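Long-range contacts in probable 2-hydroxyhepta-2,4-diene-1,7-dioate isomerase (Thermus thermophilus, PDB 2DFU), which probably isomerises 2-hydroxyhepta-2,4-diene-1,7-dioate and may also hydrolyse acylpyruvates such as acetylpyruvate, probably with a bound metal ion: residues P47-C52 / T215-E220; D182-T187 / E196-Q201. All blocks are in the same frame, centred on the assembly; numbering follows the deposited sequence.

Contact 1 of 2, residues P47-C52 / T215-E220; sequences PTKIVC and TFMTLE
The ammonium group of Lys49 meets the carbonyl of Thr218, NZ to O at 2.8 Å, with the donor in the carbonyl plane and a C=O...N angle of 154°. NZ also forms a salt bridge with Asp223, whose carboxylate in addition takes the backbone NH of Glu220 and bonds the hydroxyl of Thr48, tying both segments to one acid. Lysine suits this place because its methylenes can lie along Met217, pointing the other way, with Lys49 CE 3.6 Å from Met217 CG, while its ammonium end reaches Asp223 and the Thr218 carbonyl; the bend at the last torsion (chi4 -64°) turns NZ onto that oxygen. Beyond them Val51 offers one branch to two partners: CG2 lies 3.7 Å from Met217 SD and 4.1 Å from Leu219 CD2. Ile213 of helix 206-214 packs on both Val51 and Leu219. Thr48 OG1 rests 3.9 Å from Glu220 CB, while the Glu220 carboxylate leads away to a salt bridge with Arg124. The Thr218 hydroxyl bonds Asp165 of the second subunit, so the contact lies against the dimer interface. The buried lysine charge is thus met by a carboxylate and a peptide oxygen, which probably favours its protonated form.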
loop_
_atom_site.group_PDB
_atom_site.type_symbol
_atom_site.label_atom_id
_atom_site.label_comp_id
_atom_site.label_asym_id
_atom_site.label_seq_id
_atom_site.Cartn_x
_atom_site.Cartn_y
_atom_site.Cartn_z
ATOM N N PRO A 47 -1.081 -7.662 5.268
ATOM C CA PRO A 47 -1.805 -6.448 4.871
ATOM C C PRO A 47 -1.831 -6.064 3.404
ATOM O O PRO A 47 -0.843 -6.217 2.697
ATOM C CB PRO A 47 -1.135 -5.366 5.714
ATOM C CG PRO A 47 0.289 -5.823 5.737
ATOM C CD PRO A 47 0.151 -7.312 6.006
ATOM N N THR A 48 -2.979 -5.560 2.951
ATOM C CA THR A 48 -3.098 -5.095 1.580
ATOM C C THR A 48 -2.476 -3.704 1.601
ATOM O O THR A 48 -2.056 -3.178 0.574
ATOM C CB THR A 48 -4.572 -4.973 1.129
ATOM O OG1 THR A 48 -5.239 -3.975 1.916
ATOM C CG2 THR A 48 -5.286 -6.316 1.275
ATOM N N LYS A 49 -2.420 -3.116 2.793
ATOM C CA LYS A 49 -1.838 -1.789 2.979
ATOM C C LYS A 49 -1.613 -1.496 4.460
ATOM O O LYS A 49 -2.206 -2.139 5.324
ATOM C CB LYS A 49 -2.748 -0.719 2.367
ATOM C CG LYS A 49 -4.145 -0.668 2.963
ATOM C CD LYS A 49 -4.997 0.374 2.245
ATOM C CE LYS A 49 -6.404 0.439 2.825
ATOM N NZ LYS A 49 -7.119 -0.837 2.600
ATOM N N ILE A 50 -0.754 -0.526 4.747
ATOM C CA ILE A 50 -0.439 -0.155 6.124
ATOM C C ILE A 50 -0.671 1.337 6.307
ATOM O O ILE A 50 0.020 2.160 5.703
ATOM C CB ILE A 50 1.026 -0.512 6.440
ATOM C CG1 ILE A 50 1.210 -2.028 6.302
ATOM C CG2 ILE A 50 1.404 -0.048 7.846
ATOM C CD1 ILE A 50 2.610 -2.445 5.930
ATOM N N VAL A 51 -1.662 1.682 7.129
ATOM C CA VAL A 51 -2.009 3.079 7.380
ATOM C C VAL A 51 -1.400 3.537 8.702
ATOM O O VAL A 51 -1.564 2.879 9.731
ATOM C CB VAL A 51 -3.544 3.258 7.420
ATOM C CG1 VAL A 51 -3.896 4.725 7.483
ATOM C CG2 VAL A 51 -4.172 2.619 6.187
ATOM N N CYS A 52 -0.700 4.667 8.684
ATOM C CA CYS A 52 -0.052 5.140 9.900
ATOM C C CYS A 52 -0.473 6.530 10.345
ATOM O O CYS A 52 -0.743 7.403 9.528
ATOM C CB CYS A 52 1.460 5.114 9.709
ATOM S SG CYS A 52 2.027 3.683 8.770
ATOM N N THR A 215 -13.920 6.351 6.922
ATOM C CA THR A 215 -14.847 7.285 6.299
ATOM C C THR A 215 -14.498 7.549 4.832
ATOM O O THR A 215 -15.320 8.074 4.083
ATOM C CB THR A 215 -14.888 8.650 7.040
ATOM O OG1 THR A 215 -13.631 9.321 6.901
ATOM C CG2 THR A 215 -15.192 8.454 8.507
ATOM N N PHE A 216 -13.288 7.186 4.416
ATOM C CA PHE A 216 -12.886 7.420 3.033
ATOM C C PHE A 216 -12.055 6.274 2.458
ATOM O O PHE A 216 -11.928 6.140 1.241
ATOM C CB PHE A 216 -12.090 8.727 2.946
ATOM C CG PHE A 216 -10.735 8.661 3.605
ATOM C CD1 PHE A 216 -9.610 8.263 2.880
ATOM C CD2 PHE A 216 -10.583 8.986 4.949
ATOM C CE1 PHE A 216 -8.349 8.189 3.486
ATOM C CE2 PHE A 216 -9.329 8.917 5.569
ATOM C CZ PHE A 216 -8.209 8.516 4.831
ATOM N N MET A 217 -11.497 5.451 3.341
ATOM C CA MET A 217 -10.656 4.332 2.928
ATOM C C MET A 217 -11.101 3.035 3.587
ATOM O O MET A 217 -11.088 2.918 4.812
ATOM C CB MET A 217 -9.194 4.641 3.292
ATOM C CG MET A 217 -8.236 3.457 3.240
ATOM S SD MET A 217 -6.539 3.939 3.684
ATOM C CE MET A 217 -5.941 4.557 2.098
ATOM N N THR A 218 -11.501 2.059 2.779
ATOM C CA THR A 218 -11.933 0.779 3.325
ATOM C C THR A 218 -10.730 -0.014 3.822
ATOM O O THR A 218 -9.752 -0.206 3.095
ATOM C CB THR A 218 -12.683 -0.065 2.272
ATOM O OG1 THR A 218 -13.925 0.571 1.953
ATOM C CG2 THR A 218 -12.976 -1.457 2.805
ATOM N N LEU A 219 -10.795 -0.448 5.075
ATOM C CA LEU A 219 -9.721 -1.233 5.663
ATOM C C LEU A 219 -10.078 -2.692 5.456
ATOM O O LEU A 219 -11.192 -3.110 5.777
ATOM C CB LEU A 219 -9.591 -0.919 7.154
ATOM C CG LEU A 219 -8.900 0.411 7.450
ATOM C CD1 LEU A 219 -9.070 0.770 8.919
ATOM C CD2 LEU A 219 -7.423 0.301 7.077
ATOM N N GLU A 220 -9.139 -3.456 4.902
ATOM C CA GLU A 220 -9.352 -4.873 4.623
ATOM C C GLU A 220 -8.893 -5.766 5.763
ATOM O O GLU A 220 -8.097 -5.352 6.606
ATOM C CB GLU A 220 -8.590 -5.287 3.361
ATOM C CG GLU A 220 -9.105 -4.685 2.066
ATOM C CD GLU A 220 -10.505 -5.163 1.721
ATOM O OE1 GLU A 220 -10.729 -6.393 1.709
ATOM O OE2 GLU A 220 -11.380 -4.313 1.463
#

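Contact 2 of 2, residues D182-T187 / E196-Q201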
loop_
_atom_site.group_PDB
_atom_site.type_symbol
_atom_site.label_atom_id
_atom_site.label_comp_id
_atom_site.label_asym_id
_atom_site.label_seq_id
_atom_site.Cartn_x
_atom_site.Cartn_y
_atom_site.Cartn_z
ATOM N N ASP A 182 -5.391 1.481 27.490
ATOM C CA ASP A 182 -4.881 1.283 28.840
ATOM C C ASP A 182 -3.642 0.388 28.873
ATOM O O ASP A 182 -3.643 -0.666 29.506
ATOM C CB ASP A 182 -5.974 0.697 29.743
ATOM C CG ASP A 182 -5.594 0.734 31.223
ATOM O OD1 ASP A 182 -4.957 1.724 31.653
ATOM O OD2 ASP A 182 -5.938 -0.223 31.952
ATOM N N THR A 183 -2.588 0.808 28.181
ATOM C CA THR A 183 -1.350 0.046 28.160
ATOM C C THR A 183 -0.157 0.977 27.952
ATOM O O THR A 183 -0.327 2.161 27.656
ATOM C CB THR A 183 -1.372 -1.044 27.055
ATOM O OG1 THR A 183 -0.272 -1.944 27.250
ATOM C CG2 THR A 183 -1.263 -0.417 25.672
ATOM N N TRP A 184 1.047 0.446 28.125
ATOM C CA TRP A 184 2.256 1.241 27.960
ATOM C C TRP A 184 3.125 0.768 26.803
ATOM O O TRP A 184 3.224 -0.430 26.520
ATOM C CB TRP A 184 3.104 1.217 29.238
ATOM C CG TRP A 184 2.479 1.902 30.401
ATOM C CD1 TRP A 184 1.490 1.417 31.205
ATOM C CD2 TRP A 184 2.781 3.218 30.884
ATOM N NE1 TRP A 184 1.155 2.349 32.159
ATOM C CE2 TRP A 184 1.931 3.463 31.986
ATOM C CE3 TRP A 184 3.688 4.212 30.493
ATOM C CZ2 TRP A 184 1.958 4.666 32.704
ATOM C CZ3 TRP A 184 3.715 5.409 31.207
ATOM C CH2 TRP A 184 2.853 5.623 32.299
ATOM N N VAL A 185 3.761 1.728 26.148
ATOM C CA VAL A 185 4.658 1.457 25.040
ATOM C C VAL A 185 6.041 1.942 25.479
ATOM O O VAL A 185 6.227 3.125 25.751
ATOM C CB VAL A 185 4.233 2.235 23.767
ATOM C CG1 VAL A 185 5.250 2.026 22.674
ATOM C CG2 VAL A 185 2.853 1.773 23.302
ATOM N N ARG A 186 7.004 1.029 25.553
ATOM C CA ARG A 186 8.355 1.387 25.956
ATOM C C ARG A 186 9.387 0.913 24.932
ATOM O O ARG A 186 9.373 -0.244 24.502
ATOM C CB ARG A 186 8.666 0.790 27.333
ATOM C CG ARG A 186 7.738 1.273 28.446
ATOM C CD ARG A 186 8.190 0.749 29.803
ATOM N NE ARG A 186 7.390 1.281 30.905
ATOM C CZ ARG A 186 6.248 0.751 31.334
ATOM N NH1 ARG A 186 5.759 -0.335 30.756
ATOM N NH2 ARG A 186 5.599 1.305 32.352
ATOM N N THR A 187 10.283 1.817 24.550
ATOM C CA THR A 187 11.326 1.517 23.578
ATOM C C THR A 187 12.695 1.550 24.240
ATOM O O THR A 187 13.014 2.489 24.966
ATOM C CB THR A 187 11.334 2.548 22.429
ATOM O OG1 THR A 187 10.069 2.539 21.760
ATOM C CG2 THR A 187 12.431 2.221 21.430
ATOM N N GLU A 196 8.678 6.166 26.469
ATOM C CA GLU A 196 7.705 5.633 27.414
ATOM C C GLU A 196 6.416 6.430 27.299
ATOM O O GLU A 196 6.385 7.621 27.593
ATOM C CB GLU A 196 8.225 5.716 28.854
ATOM C CG GLU A 196 7.293 5.049 29.868
ATOM C CD GLU A 196 7.866 5.011 31.275
ATOM O OE1 GLU A 196 8.013 6.091 31.889
ATOM O OE2 GLU A 196 8.169 3.900 31.766
ATOM N N GLY A 197 5.352 5.771 26.860
ATOM C CA GLY A 197 4.083 6.454 26.729
ATOM C C GLY A 197 2.931 5.583 27.169
ATOM O O GLY A 197 2.936 4.375 26.951
ATOM N N HIS A 198 1.947 6.201 27.807
ATOM C CA HIS A 198 0.758 5.494 28.264
ATOM C C HIS A 198 -0.256 5.751 27.152
ATOM O O HIS A 198 -0.464 6.900 26.768
ATOM C CB HIS A 198 0.284 6.088 29.595
ATOM C CG HIS A 198 -0.770 5.279 30.283
ATOM N ND1 HIS A 198 -1.266 5.608 31.527
ATOM C CD2 HIS A 198 -1.422 4.155 29.903
ATOM C CE1 HIS A 198 -2.178 4.720 31.883
ATOM N NE2 HIS A 198 -2.293 3.828 30.916
ATOM N N THR A 199 -0.876 4.697 26.625
ATOM C CA THR A 199 -1.828 4.864 25.523
ATOM C C THR A 199 -3.086 5.654 25.867
ATOM O O THR A 199 -3.839 6.042 24.974
ATOM C CB THR A 199 -2.254 3.504 24.916
ATOM O OG1 THR A 199 -2.884 2.696 25.916
ATOM C CG2 THR A 199 -1.043 2.772 24.343
ATOM N N SER A 200 -3.314 5.896 27.154
ATOM C CA SER A 200 -4.481 6.659 27.585
ATOM C C SER A 200 -4.248 8.122 27.240
ATOM O O SER A 200 -5.168 8.937 27.265
ATOM C CB SER A 200 -4.688 6.518 29.097
ATOM O OG SER A 200 -3.618 7.109 29.816
ATOM N N GLN A 201 -3.004 8.451 26.916
ATOM C CA GLN A 201 -2.640 9.814 26.575
ATOM C C GLN A 201 -2.713 10.076 25.077
ATOM O O GLN A 201 -2.244 11.110 24.605
ATOM C CB GLN A 201 -1.233 10.115 27.088
ATOM C CG GLN A 201 -1.098 9.957 28.593
ATOM C CD GLN A 201 -2.075 10.836 29.340
ATOM O OE1 GLN A 201 -2.951 10.339 30.047
ATOM N NE2 GLN A 201 -1.923 12.149 29.200
#
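Strands 184-187 and 196-198 run almost exactly antiparallel, with Val185 and Gly197 as the hydrogen-bonded pair and Trp184-His198 and Arg186-Glu196 as non-hydrogen-bonded pairs beside it. Val185 N reaches Gly197 O at 2.9 Å, and Gly197 N returns a bond to Val185 O. On the face carrying Trp184, Arg186, Glu196 and His198, the imidazole of His198 stacks on the five-membered ring of Trp184, centroids 4.2 Å apart and planes 15° from parallel. His198 CB sits over the six-membered ring in a CH-pi contact, 3.6 Å from its centroid, and the indole is broad enough to receive both groups on one face. Arg186 NH2 lies above its opposite face, near the rim. The ring edge of His198 meets Asp182 through a weak NE2 to OD1 bond of 3.5 Å. Farther along, the extended Arg186 chain lies beside Glu196, and Arg186 NE donates, within the guanidinium plane, to the anti lone pair of Glu196 OE2 at 2.9 Å, the bond of a salt bridge. Arg186 NH1 has a second acidic partner in Glu247, so the guanidinium is shared between two carboxylates.

Past the regular strand pairing, Thr199 N bonds Thr183 O at 2.8 Å, almost straight at 179°. Thr199 OG1 stands between its backbone N and carbonyl carbon (chi1 60°), where it accepts from Thr183 N at 3.0 Å and also bonds Pro180 O. Threonine thus supplies a hydroxyl for the backbone and a methyl for packing: Thr199 CG2 presses tightly on Thr183 CG2 and, more loosely, on Val185 CG2.

Tyr57 packs on Val185 and Thr199, while strand 241-246 flanks the 184-189 arm of this beta hairpin, leaving strand 192-198 outermost in the five-stranded sheet within the chain.

How the contacts relate
Contact 1 and contact 2 both belong to the fumarylacetoacetate hydrolase family region, with centres 24 Å apart and nearest atoms about 14 Å apart, so they do not touch. Along the chain, 47-52 comes first, both segments of contact 2 follow, and 215-220 comes last. Contact 1 therefore bridges 162 intervening residues, whereas contact 2 is local to one hairpin. Helix 206-214 lies in sequence between 196-201 and 215-220. Contact 1 includes most of strand 50-53, which pairs with strands 78-81 and 224-226, and reaches the second subunit; contact 2 belongs to the separate five-stranded sheet and touches no other chain. One joins distant chain regions at the dimer interface, the other pairs the two strands at one margin of the sheet.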